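Local coordinates for aspartate--tRNA(Asp/Asn) ligase (Sulfolobus tokodaii, PDB 1WYD) that attaches L-aspartate to both tRNA(Asp) and tRNA(Asn), first activating the amino acid with ATP as Asp-AMP, at the interface of chains A and B. Numbering follows the deposited sequence. Chains: chain A/B, hypothetical aspartyl-tRNA synthetase.

The interface of chains A and B. Residues chain A 195, 198-199; chain B 125-126, 131, 134.
A:Val198 and A:Val199 end helix 189-199 of one subunit, the backbone departing from regular helix there (phi -107° at A:Val198), and present their side chains to the end of helix 121-125 and the start of helix 128-150 of the other. A:Val198 is the wedge. Its CG2 methyl lies beside the backbone carbonyl oxygen of B:Leu125, 3.6 Å from O, and also touches the CG methylene of B:Gln131 and the CD1 methyl of B:Ile134. CB of B:Leu125 rests against the face of the valine fork, 4.0 Å from CG1 of A:Val198 and about as far from CG2, the two side chains crossing at an angle. On a further flank, CB of A:Val198 meets CG of B:Arg126 at 3.8 Å; this arginine takes part through its aliphatic stem, whose extended chain carries the guanidinium away from the valine. A:Val199 and B:Gln131 run past each other in opposite directions, bringing CG1 of A:Val199 within 3.5 Å of the carboxamide NE2 of B:Gln131. Replacing B:Gln131 by an alanine would probably take away the CG and amide contacts of both valines and open a gap beside the helix end. One turn earlier in the helix, A:Met195 bends at chi2 and at chi3 (-92°), which turns its CE methyl toward B:Ile134 CD1, 3.9 Å away. B:Ile134 reaches that methyl with an extended CG1 branch (chi2 179°), while its shorter CG2 branch faces A:Val199. The patch is thus mainly aliphatic packing, with the amide of B:Gln131 and the stem of B:Arg126 at its margin. It belongs to the two-fold interface of the homodimer and recurs with the chains exchanged: the long helix 128-150, part of class II motif 1, which forms dimer interfaces in this family, is joined here to the end of helix 189-199 of the partner.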
ATOM      1  N   MET A 195     -14.032   8.803   3.593  1.00 36.01           N
ATOM      2  CA  MET A 195     -13.793   7.663   4.490  1.00 38.58           C
ATOM      3  C   MET A 195     -13.712   8.071   6.003  1.00 38.91           C
ATOM      4  O   MET A 195     -14.394   7.498   6.816  1.00 39.88           O
ATOM      5  CB  MET A 195     -12.631   6.811   3.997  1.00 38.49           C
ATOM      6  CG  MET A 195     -12.921   6.165   2.610  1.00 40.28           C
ATOM      7  SD  MET A 195     -14.263   5.016   2.743  1.00 42.81           S
ATOM      8  CE  MET A 195     -13.430   3.541   3.065  1.00 38.64           C
ATOM      9  N   VAL A 198     -16.873   8.185   7.525  1.00 35.03           N
ATOM     10  CA  VAL A 198     -17.565   6.988   7.901  1.00 35.81           C
ATOM     11  C   VAL A 198     -16.958   6.333   9.141  1.00 36.70           C
ATOM     12  O   VAL A 198     -17.701   6.093  10.092  1.00 38.15           O
ATOM     13  CB  VAL A 198     -17.939   5.968   6.718  1.00 35.30           C
ATOM     14  CG1 VAL A 198     -17.206   6.224   5.530  1.00 35.50           C
ATOM     15  CG2 VAL A 198     -17.726   4.479   7.141  1.00 35.33           C
ATOM     16  N   VAL A 199     -15.648   6.087   9.154  1.00 36.55           N
ATOM     17  CA  VAL A 199     -14.975   5.408  10.283  1.00 36.12           C
ATOM     18  C   VAL A 199     -13.940   6.258  10.982  1.00 37.45           C
ATOM     19  O   VAL A 199     -13.026   5.714  11.538  1.00 39.63           O
ATOM     20  CB  VAL A 199     -14.291   4.028   9.891  1.00 35.49           C
ATOM     21  CG1 VAL A 199     -15.293   3.035   9.309  1.00 30.25           C
ATOM     22  CG2 VAL A 199     -13.093   4.198   8.958  1.00 34.67           C
TER
ATOM     23  N   LEU B 125     -21.976   3.223   3.478  1.00 42.98           N
ATOM     24  CA  LEU B 125     -20.754   2.748   4.134  1.00 41.85           C
ATOM     25  C   LEU B 125     -20.846   2.857   5.646  1.00 41.69           C
ATOM     26  O   LEU B 125     -20.227   2.046   6.364  1.00 40.21           O
ATOM     27  CB  LEU B 125     -19.562   3.584   3.704  1.00 41.61           C
ATOM     28  CG  LEU B 125     -18.594   3.056   2.646  1.00 42.83           C
ATOM     29  CD1 LEU B 125     -19.054   1.779   1.941  1.00 38.75           C
ATOM     30  CD2 LEU B 125     -18.244   4.208   1.671  1.00 40.43           C
ATOM     31  N   ARG B 126     -21.611   3.853   6.119  1.00 40.38           N
ATOM     32  CA  ARG B 126     -21.781   4.029   7.564  1.00 40.88           C
ATOM     33  C   ARG B 126     -22.531   2.878   8.250  1.00 40.59           C
ATOM     34  O   ARG B 126     -22.552   2.799   9.457  1.00 39.13           O
ATOM     35  CB  ARG B 126     -22.458   5.350   7.900  1.00 39.68           C
ATOM     36  CG  ARG B 126     -21.572   6.537   7.754  1.00 39.35           C
ATOM     37  CD  ARG B 126     -22.277   7.850   8.094  1.00 37.60           C
ATOM     38  NE  ARG B 126     -21.408   9.005   7.808  1.00 39.21           N
ATOM     39  CZ  ARG B 126     -21.855  10.270   7.650  1.00 36.61           C
ATOM     40  NH1 ARG B 126     -23.158  10.589   7.757  1.00 31.67           N
ATOM     41  NH2 ARG B 126     -20.992  11.220   7.394  1.00 35.63           N
ATOM     42  N   GLN B 131     -19.134  -0.853   7.679  1.00 41.45           N
ATOM     43  CA  GLN B 131     -18.103  -0.514   8.658  1.00 41.79           C
ATOM     44  C   GLN B 131     -17.260  -1.722   9.060  1.00 41.23           C
ATOM     45  O   GLN B 131     -16.035  -1.627   9.085  1.00 41.03           O
ATOM     46  CB  GLN B 131     -18.723   0.180   9.882  1.00 41.57           C
ATOM     47  CG  GLN B 131     -19.055   1.587   9.561  1.00 41.22           C
ATOM     48  CD  GLN B 131     -19.021   2.541  10.732  1.00 44.40           C
ATOM     49  OE1 GLN B 131     -19.930   3.363  10.879  1.00 47.47           O
ATOM     50  NE2 GLN B 131     -17.974   2.482  11.533  1.00 47.02           N
ATOM     51  N   ILE B 134     -14.904  -2.667   6.273  1.00 41.59           N
ATOM     52  CA  ILE B 134     -13.823  -1.714   6.115  1.00 40.86           C
ATOM     53  C   ILE B 134     -12.755  -2.042   7.166  1.00 40.46           C
ATOM     54  O   ILE B 134     -11.555  -2.047   6.897  1.00 40.86           O
ATOM     55  CB  ILE B 134     -14.400  -0.286   6.300  1.00 40.52           C
ATOM     56  CG1 ILE B 134     -15.323   0.049   5.122  1.00 40.24           C
ATOM     57  CG2 ILE B 134     -13.279   0.713   6.530  1.00 39.66           C
ATOM     58  CD1 ILE B 134     -15.989   1.445   5.184  1.00 41.78           C
TER